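Local structure of probable leucine/isoleucine/valine-binding protein (Rhodopirellula baltica, 4KV7) at residues 28-33 against 197-202; 35-40 against 91-96; 251-256 against 269-274. The protein probably binds leucine, isoleucine, valine or a related small ligand in the cleft between two lobes, as periplasmic receptors of transport systems do. The protein carries 1 engineered substitution. All coordinates share one frame; numbering follows the deposited sequence.

Contact 1. Residues 28-33 against 197-202; sequences GPAAEL and RRNTSQ
Pro29 and Asn199 meet across the two lobes of a periplasmic-binding-protein fold, each presented by a beta turn. Gly28 to Ala31 form a type I turn that leads into helix 31-50, while Arg197 to Thr200 form a type II turn just after strand 193-196 of the other lobe. The example illustrates how a pair of loops can add a small patch to the contacts between two lobes.

Van der Waals packing is the whole of the direct contact. The ring of Pro29 and the side chain of Asn199 cross at about a right angle, and Pro29 CG sits 3.4 Å from Asn199 OD1. The same CG lies 3.7 Å from Asn199 CB, so the ring corner rests along the asparagine from its base to its oxygen. Because CG of Asn199 stands anti to its carbonyl carbon (chi1 -72°), the amide is carried toward the proline although the CB bond itself does not aim there. Ala30 CB is a looser neighbour, 4.2 Å from Asn199 OD1.

The polar tie between the lobes runs through a neighbour: Asn199 ND2 is hydrogen-bonded to Glu69 of the proline's lobe, and Arg198 forms a salt bridge to the same carboxylate. Asp166 holds Arg198 by a second salt bridge from within its own lobe.

Inside the turn, Arg197 O is gripped twice, by Thr200 N at 3.1 Å and by Thr200 OG1 at 2.7 Å. The hydroxyl in turn accepts from Gln202 N in a nearly straight bond (N-H...O 165°), closing an ST turn. The other branch of Thr200, CG2, lies 3.4 Å above the plane of the Arg197 guanidinium, over its centre.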
ATOM      1  N   GLY A  28       8.389 -13.600  -7.134  1.00 12.58           N
ATOM      2  CA  GLY A  28       9.437 -13.185  -6.226  1.00 12.63           C
ATOM      3  C   GLY A  28       8.966 -13.102  -4.787  1.00 10.91           C
ATOM      4  O   GLY A  28       7.811 -13.407  -4.484  1.00 11.39           O
ATOM      5  N   PRO A  29       9.855 -12.682  -3.890  1.00 12.04           N
ATOM      6  CA  PRO A  29       9.567 -12.791  -2.453  1.00 11.49           C
ATOM      7  C   PRO A  29       8.498 -11.838  -1.925  1.00 12.10           C
ATOM      8  O   PRO A  29       8.049 -12.073  -0.801  1.00 12.50           O
ATOM      9  CB  PRO A  29      10.931 -12.532  -1.787  1.00 14.11           C
ATOM     10  CG  PRO A  29      11.724 -11.815  -2.804  1.00 18.27           C
ATOM     11  CD  PRO A  29      11.249 -12.291  -4.152  1.00 12.50           C
ATOM     12  N   ALA A  30       8.094 -10.831  -2.700  1.00 10.57           N
ATOM     13  CA  ALA A  30       7.022  -9.919  -2.287  1.00  9.87           C
ATOM     14  C   ALA A  30       5.766 -10.101  -3.146  1.00  9.45           C
ATOM     15  O   ALA A  30       4.895  -9.221  -3.172  1.00  9.49           O
ATOM     16  CB  ALA A  30       7.504  -8.472  -2.331  1.00 11.55           C
ATOM     17  N   ALA A  31       5.662 -11.235  -3.836  1.00  9.98           N
ATOM     18  CA  ALA A  31       4.564 -11.478  -4.780  1.00  9.72           C
ATOM     19  C   ALA A  31       3.163 -11.313  -4.206  1.00 10.22           C
ATOM     20  O   ALA A  31       2.244 -10.946  -4.933  1.00 10.09           O
ATOM     21  CB  ALA A  31       4.688 -12.848  -5.393  1.00 11.01           C
ATOM     22  N   GLU A  32       2.977 -11.585  -2.920  1.00  9.69           N
ATOM     23  CA  GLU A  32       1.640 -11.456  -2.350  1.00 10.32           C
ATOM     24  C   GLU A  32       1.087 -10.041  -2.495  1.00  9.83           C
ATOM     25  O   GLU A  32      -0.125  -9.844  -2.595  1.00 10.41           O
ATOM     26  CB  GLU A  32       1.621 -11.872  -0.888  1.00 11.51           C
ATOM     27  CG  GLU A  32       1.709 -13.373  -0.703  1.00 15.33           C
ATOM     28  CD  GLU A  32       0.481 -14.088  -1.248  1.00 20.38           C
ATOM     29  OE1 GLU A  32      -0.649 -13.722  -0.861  1.00 20.24           O
ATOM     30  OE2 GLU A  32       0.653 -15.011  -2.067  1.00 27.26           O
ATOM     31  N   LEU A  33       1.971  -9.050  -2.517  1.00  9.00           N
ATOM     32  CA  LEU A  33       1.534  -7.667  -2.622  1.00  8.51           C
ATOM     33  C   LEU A  33       0.933  -7.395  -3.995  1.00  8.93           C
ATOM     34  O   LEU A  33      -0.186  -6.882  -4.102  1.00  9.64           O
ATOM     35  CB  LEU A  33       2.697  -6.719  -2.333  1.00  8.66           C
ATOM     36  CG  LEU A  33       3.367  -6.887  -0.969  1.00  8.69           C
ATOM     37  CD1 LEU A  33       4.463  -5.857  -0.765  1.00 10.15           C
ATOM     38  CD2 LEU A  33       2.359  -6.831   0.183  1.00 11.05           C
ATOM     39  N   ARG A 197      18.626  -5.792   2.749  1.00 10.03           N
ATOM     40  CA  ARG A 197      18.569  -5.537   1.315  1.00 10.50           C
ATOM     41  C   ARG A 197      17.263  -6.049   0.703  1.00  9.28           C
ATOM     42  O   ARG A 197      16.841  -7.187   0.970  1.00 10.20           O
ATOM     43  CB  ARG A 197      19.775  -6.178   0.613  1.00 12.20           C
ATOM     44  CG  ARG A 197      19.769  -5.970  -0.897  1.00 15.07           C
ATOM     45  CD  ARG A 197      21.132  -6.192  -1.547  1.00 14.19           C
ATOM     46  NE  ARG A 197      21.556  -7.588  -1.589  1.00 14.66           N
ATOM     47  CZ  ARG A 197      21.185  -8.459  -2.520  1.00 14.64           C
ATOM     48  NH1 ARG A 197      20.339  -8.094  -3.469  1.00 16.36           N
ATOM     49  NH2 ARG A 197      21.648  -9.702  -2.487  1.00 17.57           N
ATOM     50  N   ARG A 198      16.631  -5.211  -0.119  1.00  9.62           N
ATOM     51  CA  ARG A 198      15.377  -5.552  -0.791  1.00  9.68           C
ATOM     52  C   ARG A 198      15.411  -6.922  -1.459  1.00  9.66           C
ATOM     53  O   ARG A 198      16.363  -7.276  -2.154  1.00 10.08           O
ATOM     54  CB  ARG A 198      15.032  -4.498  -1.841  1.00  9.99           C
ATOM     55  CG  ARG A 198      13.713  -4.778  -2.557  1.00  9.95           C
ATOM     56  CD  ARG A 198      13.369  -3.701  -3.595  1.00 11.55           C
ATOM     57  NE  ARG A 198      14.309  -3.693  -4.710  1.00 11.82           N
ATOM     58  CZ  ARG A 198      15.266  -2.789  -4.910  1.00 11.89           C
ATOM     59  NH1 ARG A 198      15.446  -1.775  -4.072  1.00 11.81           N
ATOM     60  NH2 ARG A 198      16.060  -2.908  -5.962  1.00 13.01           N
ATOM     61  N   ASN A 199      14.339  -7.673  -1.231  1.00 10.27           N
ATOM     62  CA  ASN A 199      14.127  -8.987  -1.826  1.00 10.31           C
ATOM     63  C   ASN A 199      15.115 -10.048  -1.365  1.00  9.71           C
ATOM     64  O   ASN A 199      15.238 -11.087  -1.985  1.00 10.88           O
ATOM     65  CB  ASN A 199      13.996  -8.906  -3.352  1.00 12.16           C
ATOM     66  CG  ASN A 199      12.672  -8.291  -3.776  1.00 13.23           C
ATOM     67  OD1 ASN A 199      11.663  -8.445  -3.086  1.00 13.30           O
ATOM     68  ND2 ASN A 199      12.674  -7.578  -4.895  1.00 14.59           N
ATOM     69  N   THR A 200      15.778  -9.798  -0.242  1.00 10.21           N
ATOM     70  CA  THR A 200      16.576 -10.819   0.424  1.00 10.94           C
ATOM     71  C   THR A 200      15.955 -11.141   1.770  1.00 10.66           C
ATOM     72  O   THR A 200      15.033 -10.458   2.224  1.00 11.31           O
ATOM     73  CB  THR A 200      18.041 -10.369   0.688  1.00 10.67           C
ATOM     74  OG1 THR A 200      18.090  -9.462   1.797  1.00 10.78           O
ATOM     75  CG2 THR A 200      18.692  -9.757  -0.553  1.00 12.18           C
ATOM     76  N   SER A 201      16.481 -12.172   2.421  1.00 12.31           N
ATOM     77  CA  SER A 201      16.117 -12.495   3.798  0.88 13.59           C
ATOM     78  C   SER A 201      17.285 -12.186   4.738  1.00 13.86           C
ATOM     79  O   SER A 201      17.368 -12.732   5.843  1.00 14.08           O
ATOM     80  CB  SER A 201      15.764 -13.972   3.915  0.88 15.17           C
ATOM     81  OG  SER A 201      16.932 -14.734   3.686  0.88 14.08           O
ATOM     82  N   GLN A 202      18.199 -11.334   4.292  1.00 12.13           N
ATOM     83  CA  GLN A 202      19.428 -11.101   5.039  1.00 12.63           C
ATOM     84  C   GLN A 202      19.222 -10.053   6.118  1.00 12.51           C
ATOM     85  O   GLN A 202      19.519  -8.873   5.924  1.00 13.27           O
ATOM     86  CB  GLN A 202      20.549 -10.717   4.079  1.00 13.04           C
ATOM     87  CG  GLN A 202      20.880 -11.835   3.100  1.00 14.73           C
ATOM     88  CD  GLN A 202      21.873 -11.414   2.041  1.00 17.10           C
ATOM     89  OE1 GLN A 202      22.759 -10.595   2.293  1.00 21.13           O
ATOM     90  NE2 GLN A 202      21.712 -11.948   0.835  1.00 17.60           N
TER

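Contact 2. Residues 35-40 against 91-96. With FMT (formic acid), chain B.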
ATOM      1  N   ILE A  35       0.102  -9.664  -6.391  1.00  8.73           N
ATOM      2  CA  ILE A  35      -0.959 -10.620  -6.696  1.00 10.03           C
ATOM      3  C   ILE A  35      -2.288 -10.144  -6.130  1.00  8.42           C
ATOM      4  O   ILE A  35      -3.320 -10.158  -6.808  1.00  9.76           O
ATOM      5  CB  ILE A  35      -0.616 -12.017  -6.152  1.00 10.42           C
ATOM      6  CG1 ILE A  35       0.500 -12.643  -6.997  1.00 10.78           C
ATOM      7  CG2 ILE A  35      -1.836 -12.915  -6.154  1.00 11.30           C
ATOM      8  CD1 ILE A  35       1.103 -13.907  -6.416  1.00 12.52           C
ATOM      9  N   ASN A  36      -2.262  -9.681  -4.891  1.00  8.66           N
ATOM     10  CA  ASN A  36      -3.495  -9.274  -4.241  1.00  9.46           C
ATOM     11  C   ASN A  36      -4.001  -7.903  -4.643  1.00  8.41           C
ATOM     12  O   ASN A  36      -5.216  -7.709  -4.710  1.00  9.26           O
ATOM     13  CB  ASN A  36      -3.399  -9.482  -2.736  1.00 10.02           C
ATOM     14  CG  ASN A  36      -3.464 -10.949  -2.386  1.00 10.93           C
ATOM     15  OD1 ASN A  36      -4.523 -11.564  -2.476  1.00 12.32           O
ATOM     16  ND2 ASN A  36      -2.325 -11.542  -2.060  1.00 12.36           N
HETATM   17  N   MSE A  37      -3.098  -6.979  -4.966  1.00  8.82           N
HETATM   18  CA  MSE A  37      -3.529  -5.715  -5.555  1.00  9.46           C
HETATM   19  C   MSE A  37      -4.238  -5.983  -6.878  1.00  9.75           C
HETATM   20  O   MSE A  37      -5.301  -5.411  -7.158  1.00 10.60           O
HETATM   21  CB  MSE A  37      -2.342  -4.783  -5.799  1.00 11.05           C
HETATM   22  CG  MSE A  37      -1.970  -3.885  -4.635  1.00 12.40           C
HETATM   23 SE   MSE A  37      -3.414  -2.690  -4.068  0.63 10.65          SE
HETATM   24  CE  MSE A  37      -3.389  -1.383  -5.492  1.00 15.71           C
ATOM     25  N   ARG A  38      -3.649  -6.841  -7.705  1.00  9.59           N
ATOM     26  CA  ARG A  38      -4.248  -7.203  -8.975  1.00  9.70           C
ATOM     27  C   ARG A  38      -5.623  -7.834  -8.775  1.00  9.85           C
ATOM     28  O   ARG A  38      -6.573  -7.463  -9.459  1.00 10.45           O
ATOM     29  CB  ARG A  38      -3.322  -8.136  -9.757  1.00 10.27           C
ATOM     30  CG  ARG A  38      -3.947  -8.688 -11.031  1.00 11.20           C
ATOM     31  CD  ARG A  38      -2.918  -9.446 -11.854  1.00 11.91           C
ATOM     32  NE  ARG A  38      -3.459 -10.025 -13.078  1.00 13.21           N
ATOM     33  CZ  ARG A  38      -4.086 -11.193 -13.127  1.00 14.18           C
ATOM     34  NH1 ARG A  38      -4.281 -11.907 -12.030  1.00 15.20           N
ATOM     35  NH2 ARG A  38      -4.536 -11.654 -14.285  1.00 15.64           N
ATOM     36  N   HIS A  39      -5.748  -8.777  -7.847  1.00  9.32           N
ATOM     37  CA  HIS A  39      -7.048  -9.385  -7.596  1.00 10.07           C
ATOM     38  C   HIS A  39      -8.100  -8.359  -7.177  1.00  9.89           C
ATOM     39  O   HIS A  39      -9.256  -8.452  -7.592  1.00 10.30           O
ATOM     40  CB  HIS A  39      -6.959 -10.486  -6.544  1.00 11.58           C
ATOM     41  CG  HIS A  39      -6.360 -11.762  -7.046  1.00 11.75           C
ATOM     42  ND1 HIS A  39      -6.672 -12.298  -8.276  1.00 12.93           N
ATOM     43  CD2 HIS A  39      -5.487 -12.619  -6.469  1.00 14.16           C
ATOM     44  CE1 HIS A  39      -6.008 -13.430  -8.437  1.00 14.72           C
ATOM     45  NE2 HIS A  39      -5.288 -13.650  -7.354  1.00 14.68           N
ATOM     46  N   GLY A  40      -7.725  -7.409  -6.326  1.00  9.10           N
ATOM     47  CA  GLY A  40      -8.675  -6.398  -5.883  1.00  9.64           C
ATOM     48  C   GLY A  40      -9.184  -5.545  -7.032  1.00  9.27           C
ATOM     49  O   GLY A  40     -10.387  -5.289  -7.144  1.00  9.94           O
ATOM     50  N   GLY A  91      -2.285   1.005  -9.514  1.00  9.65           N
ATOM     51  CA  GLY A  91      -1.995   0.084  -8.435  1.00 10.57           C
ATOM     52  C   GLY A  91      -0.612  -0.530  -8.336  1.00  8.44           C
ATOM     53  O   GLY A  91      -0.447  -1.493  -7.594  1.00 10.08           O
ATOM     54  N   ASN A  92       0.377   0.005  -9.054  1.00  8.95           N
ATOM     55  CA  ASN A  92       1.721  -0.583  -9.015  1.00  9.03           C
ATOM     56  C   ASN A  92       2.243  -0.667  -7.586  1.00  8.10           C
ATOM     57  O   ASN A  92       2.128   0.294  -6.828  1.00  8.54           O
ATOM     58  CB  ASN A  92       2.727   0.285  -9.762  1.00  9.39           C
ATOM     59  CG  ASN A  92       2.606   0.210 -11.268  1.00  9.37           C
ATOM     60  OD1 ASN A  92       1.645  -0.331 -11.841  1.00  9.78           O
ATOM     61  ND2 ASN A  92       3.608   0.777 -11.934  1.00  9.90           N
ATOM     62  N   VAL A  93       2.852  -1.781  -7.223  1.00  8.77           N
ATOM     63  CA  VAL A  93       3.474  -1.931  -5.911  1.00  8.59           C
ATOM     64  C   VAL A  93       4.872  -1.315  -5.846  1.00  7.90           C
ATOM     65  O   VAL A  93       5.736  -1.642  -6.661  1.00  9.24           O
ATOM     66  CB  VAL A  93       3.571  -3.438  -5.551  1.00  8.41           C
ATOM     67  CG1 VAL A  93       4.553  -3.696  -4.416  1.00  9.58           C
ATOM     68  CG2 VAL A  93       2.197  -3.974  -5.207  1.00  9.12           C
ATOM     69  N   GLY A  94       5.088  -0.444  -4.862  1.00  7.74           N
ATOM     70  CA  GLY A  94       6.430  -0.146  -4.395  1.00  8.51           C
ATOM     71  C   GLY A  94       6.980   1.243  -4.638  1.00  8.04           C
ATOM     72  O   GLY A  94       6.576   1.953  -5.558  1.00  8.61           O
ATOM     73  N   THR A  95       7.938   1.611  -3.794  1.00  8.31           N
ATOM     74  CA  THR A  95       8.586   2.916  -3.846  1.00  8.82           C
ATOM     75  C   THR A  95       9.759   2.999  -4.833  1.00  9.21           C
ATOM     76  O   THR A  95       9.731   3.846  -5.726  1.00  9.94           O
ATOM     77  CB  THR A  95       8.989   3.375  -2.426  1.00  8.20           C
ATOM     78  OG1 THR A  95       7.805   3.514  -1.624  1.00  8.48           O
ATOM     79  CG2 THR A  95       9.756   4.682  -2.463  1.00 10.06           C
ATOM     80  N   PRO A  96      10.781   2.128  -4.700  1.00  8.72           N
ATOM     81  CA  PRO A  96      11.846   2.237  -5.704  1.00 10.44           C
ATOM     82  C   PRO A  96      11.341   1.954  -7.125  1.00  9.58           C
ATOM     83  O   PRO A  96      11.851   2.538  -8.087  1.00 11.34           O
ATOM     84  CB  PRO A  96      12.870   1.184  -5.252  1.00 11.30           C
ATOM     85  CG  PRO A  96      12.096   0.256  -4.331  1.00 10.00           C
ATOM     86  CD  PRO A  96      11.108   1.136  -3.658  1.00 10.03           C
TER
HETATM   87  C   FMT B 501       7.477   0.251  -0.709  1.00  7.70           C
HETATM   88  O1  FMT B 501       6.847   1.315  -0.637  1.00  8.08           O
HETATM   89  O2  FMT B 501       8.321  -0.025  -1.571  1.00  8.33           O
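Met37, present as selenomethionine, reaches from helix 31-50 onto the backbone of Gly91, and the terminal methyl does the closest touching. Its CE lies 3.6 Å from Gly91 CA and equally near Gly91 O. The chain is bent at both chi2 and chi3 (-59° and -75°), which folds the methyl down onto the glycine; with no side chain in the way, the peptide can be approached this closely. Gly91 also has a positive phi, a backbone shape that glycine adopts easily.

Contact is looser two residues on, where Met37 CG faces Val93 CG2 at 4.2 Å in ordinary apolar packing. Val302 and Glu305 of helix 301-319 also touch Met37, and Phe250 touches Val93, so this end is buried between several elements.

The other end of 91-96 leaves helix 31-50 behind and probably faces the ligand cleft. Gly94 is the N-cap of helix 95-107, and Thr95 grips a formic acid molecule, probably acquired from the crystallisation liquor. Thr95 N reaches its O2 at 2.8 Å, while Thr95 OG1 donates to its O1 at 2.6 Å. The hydroxyl stands beside the backbone N (chi1 -62°), which lets amide and side chain address the two oxygens together. Tyr68 and Tyr138 bind the same molecule through their hydroxyls. A helix amino end would also probably favour an anion here.

Such a small carboxyl group held at a helix N-terminus in the cleft is consistent with the carboxylate subsite by which leucine-binding proteins recognise amino acids.

Contact 3. Residues 251-256 against 269-274; sequences VGADAL and ATQVVP
Ala253, the first residue of helix 253-260, packs against Ala269 and Gln271 of strand 268-271 within one beta-alpha-beta unit of the mixed sheet. Its methyl points at the strand, and Ala253 CB stands 3.9 Å from Ala269 CB. Two such small residues bring the start of the helix and the strand close together, with their CA atoms 6.5 Å apart.

Gln271 supplies the longer reach. Its CB leaves the strand without aiming at the helix, and the next atom, CG, lies beside the backbone N, anti to the carbonyl carbon (chi1 -52°). A second bend at chi2 (-53°) turns CD back, so that the amide rather than the aliphatic stem approaches Ala253. Phe301 of helix 301-319 also touches this side chain.

At the tip the two amide atoms have different tasks. Gln271 NE2 touches Ala253 CB at 3.7 Å. A weak hydrogen bond, 3.4 Å long, runs from Gln271 NE2 to Ala269 O on its own strand. Gln271 OE1 faces a water 2.8 Å away, and that water accepts from Ala253 N at 3.0 Å. The water thereby spans the gap between the first turn of the helix and the glutamine, although other acceptors lie near it and its bond to OE1 may be shared.

Apolar methyls therefore set the spacing, whereas the polar link is indirect. A helix-start amide, whose N-H has no preceding turn to bond to, is satisfied by the water, and the folded glutamine offers OE1 to that water within a buried contact.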
ATOM      1  N   VAL A 251       4.068  -3.842   4.547  1.00  8.38           N
ATOM      2  CA  VAL A 251       4.609  -5.135   4.962  1.00  8.22           C
ATOM      3  C   VAL A 251       3.731  -6.278   4.474  1.00  8.18           C
ATOM      4  O   VAL A 251       4.238  -7.306   4.034  1.00  9.38           O
ATOM      5  CB  VAL A 251       4.769  -5.199   6.499  1.00  9.12           C
ATOM      6  CG1 VAL A 251       5.174  -6.597   6.956  1.00 10.57           C
ATOM      7  CG2 VAL A 251       5.785  -4.172   6.964  1.00  9.66           C
ATOM      8  N   GLY A 252       2.418  -6.091   4.552  1.00  8.91           N
ATOM      9  CA  GLY A 252       1.461  -7.134   4.219  1.00  9.92           C
ATOM     10  C   GLY A 252       1.108  -7.930   5.456  1.00  9.47           C
ATOM     11  O   GLY A 252       1.689  -8.989   5.714  1.00 10.48           O
ATOM     12  N   ALA A 253       0.184  -7.396   6.252  1.00  9.81           N
ATOM     13  CA  ALA A 253      -0.117  -7.965   7.565  1.00 10.40           C
ATOM     14  C   ALA A 253      -0.707  -9.358   7.463  1.00 10.35           C
ATOM     15  O   ALA A 253      -0.485 -10.188   8.336  1.00 11.97           O
ATOM     16  CB  ALA A 253      -1.050  -7.044   8.342  1.00 10.58           C
ATOM     17  N   ASP A 254      -1.466  -9.617   6.408  1.00 10.67           N
ATOM     18  CA  ASP A 254      -2.047 -10.942   6.245  1.00 12.04           C
ATOM     19  C   ASP A 254      -0.975 -11.977   5.919  1.00 11.76           C
ATOM     20  O   ASP A 254      -0.947 -13.058   6.503  1.00 13.51           O
ATOM     21  CB  ASP A 254      -3.155 -10.900   5.202  1.00 12.53           C
ATOM     22  CG  ASP A 254      -4.286  -9.986   5.623  1.00 12.24           C
ATOM     23  OD1 ASP A 254      -4.973 -10.334   6.602  1.00 14.36           O
ATOM     24  OD2 ASP A 254      -4.477  -8.921   4.987  1.00 12.90           O
ATOM     25  N   ALA A 255      -0.063 -11.621   5.025  1.00 11.61           N
ATOM     26  CA  ALA A 255       1.052 -12.509   4.710  1.00 11.53           C
ATOM     27  C   ALA A 255       1.983 -12.690   5.909  1.00 12.77           C
ATOM     28  O   ALA A 255       2.520 -13.780   6.140  1.00 13.86           O
ATOM     29  CB  ALA A 255       1.822 -11.994   3.521  1.00 14.34           C
ATOM     30  N   LEU A 256       2.178 -11.624   6.670  1.00 12.05           N
ATOM     31  CA  LEU A 256       3.019 -11.681   7.852  1.00 12.05           C
ATOM     32  C   LEU A 256       2.449 -12.650   8.879  1.00 13.96           C
ATOM     33  O   LEU A 256       3.171 -13.489   9.434  1.00 14.16           O
ATOM     34  CB  LEU A 256       3.124 -10.283   8.455  1.00 12.73           C
ATOM     35  CG  LEU A 256       3.999 -10.141   9.699  1.00 12.86           C
ATOM     36  CD1 LEU A 256       5.479 -10.265   9.362  1.00 15.52           C
ATOM     37  CD2 LEU A 256       3.724  -8.815  10.376  1.00 15.75           C
ATOM     38  N   ALA A 269      -0.157  -3.417  13.264  1.00 10.44           N
ATOM     39  CA  ALA A 269       0.126  -3.073  11.875  1.00 10.60           C
ATOM     40  C   ALA A 269      -0.829  -1.980  11.422  1.00 10.57           C
ATOM     41  O   ALA A 269      -2.053  -2.135  11.521  1.00 11.80           O
ATOM     42  CB  ALA A 269       0.006  -4.311  10.964  1.00 11.51           C
ATOM     43  N   THR A 270      -0.282  -0.878  10.916  1.00  8.93           N
ATOM     44  CA  THR A 270      -1.123   0.204  10.441  1.00  9.73           C
ATOM     45  C   THR A 270      -1.580  -0.069   9.014  1.00  9.12           C
ATOM     46  O   THR A 270      -0.770  -0.426   8.152  1.00 10.01           O
ATOM     47  CB  THR A 270      -0.417   1.564  10.521  1.00  8.53           C
ATOM     48  OG1 THR A 270       0.905   1.460   9.986  1.00  9.59           O
ATOM     49  CG2 THR A 270      -0.311   2.028  11.958  1.00 11.01           C
ATOM     50  N   GLN A 271      -2.871   0.118   8.766  1.00  8.74           N
ATOM     51  CA  GLN A 271      -3.448  -0.062   7.442  1.00  8.58           C
ATOM     52  C   GLN A 271      -3.949   1.249   6.866  1.00  8.44           C
ATOM     53  O   GLN A 271      -4.268   2.191   7.602  1.00  9.29           O
ATOM     54  CB  GLN A 271      -4.596  -1.073   7.497  1.00  8.91           C
ATOM     55  CG  GLN A 271      -4.240  -2.398   8.169  1.00  9.84           C
ATOM     56  CD  GLN A 271      -3.007  -3.043   7.577  1.00  8.52           C
ATOM     57  OE1 GLN A 271      -2.885  -3.172   6.363  1.00  9.18           O
ATOM     58  NE2 GLN A 271      -2.082  -3.451   8.430  1.00  9.28           N
ATOM     59  N   VAL A 272      -4.047   1.290   5.541  1.00  8.22           N
ATOM     60  CA  VAL A 272      -4.561   2.448   4.832  1.00  8.50           C
ATOM     61  C   VAL A 272      -5.987   2.217   4.336  1.00  8.54           C
ATOM     62  O   VAL A 272      -6.525   3.023   3.569  1.00  9.10           O
ATOM     63  CB  VAL A 272      -3.638   2.856   3.670  1.00  8.79           C
ATOM     64  CG1 VAL A 272      -2.271   3.272   4.204  1.00 10.18           C
ATOM     65  CG2 VAL A 272      -3.515   1.723   2.652  1.00  9.61           C
ATOM     66  N   VAL A 273      -6.582   1.127   4.801  1.00  8.32           N
ATOM     67  CA  VAL A 273      -7.962   0.749   4.509  1.00  9.35           C
ATOM     68  C   VAL A 273      -8.583   0.264   5.816  1.00  9.36           C
ATOM     69  O   VAL A 273      -7.858  -0.153   6.725  1.00  9.51           O
ATOM     70  CB  VAL A 273      -8.038  -0.394   3.457  1.00  9.11           C
ATOM     71  CG1 VAL A 273      -7.501   0.084   2.109  1.00 10.22           C
ATOM     72  CG2 VAL A 273      -7.281  -1.631   3.937  1.00  9.89           C
ATOM     73  N   PRO A 274      -9.915   0.309   5.932  1.00 10.35           N
ATOM     74  CA  PRO A 274     -10.579  -0.273   7.102  1.00 10.39           C
ATOM     75  C   PRO A 274     -10.440  -1.793   7.075  1.00 10.67           C
ATOM     76  O   PRO A 274      -9.899  -2.375   6.133  1.00 10.98           O
ATOM     77  CB  PRO A 274     -12.033   0.163   6.927  1.00 12.85           C
ATOM     78  CG  PRO A 274     -12.189   0.330   5.460  1.00 12.63           C
ATOM     79  CD  PRO A 274     -10.881   0.880   4.980  1.00  9.97           C
TER
HETATM   80  O   HOH W   1      -1.534  -5.234   5.126  1.00 10.93           O

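Contacts 2 and 3 are buried, whereas contact 1 is only partly so and lies at the edge of the cleft, joining one lobe to the other. Contacts 1 and 2 share helix 31-50 and touch through Leu33 and Val93, as well as Arg198 and Pro96; their centres are 14 Å apart, and contact 2 nests inside the chain loop that contact 1 closes. Contact 3 belongs to the other lobe, meeting contact 1 where Leu33 packs on Gly252, but not touching contact 2. Chemistry follows place: van der Waals packing at the cleft edge, a methyl on a glycine at one end of 91-96 with the formic acid held at the other, and small methyls with a buried water within the beta-alpha-beta unit.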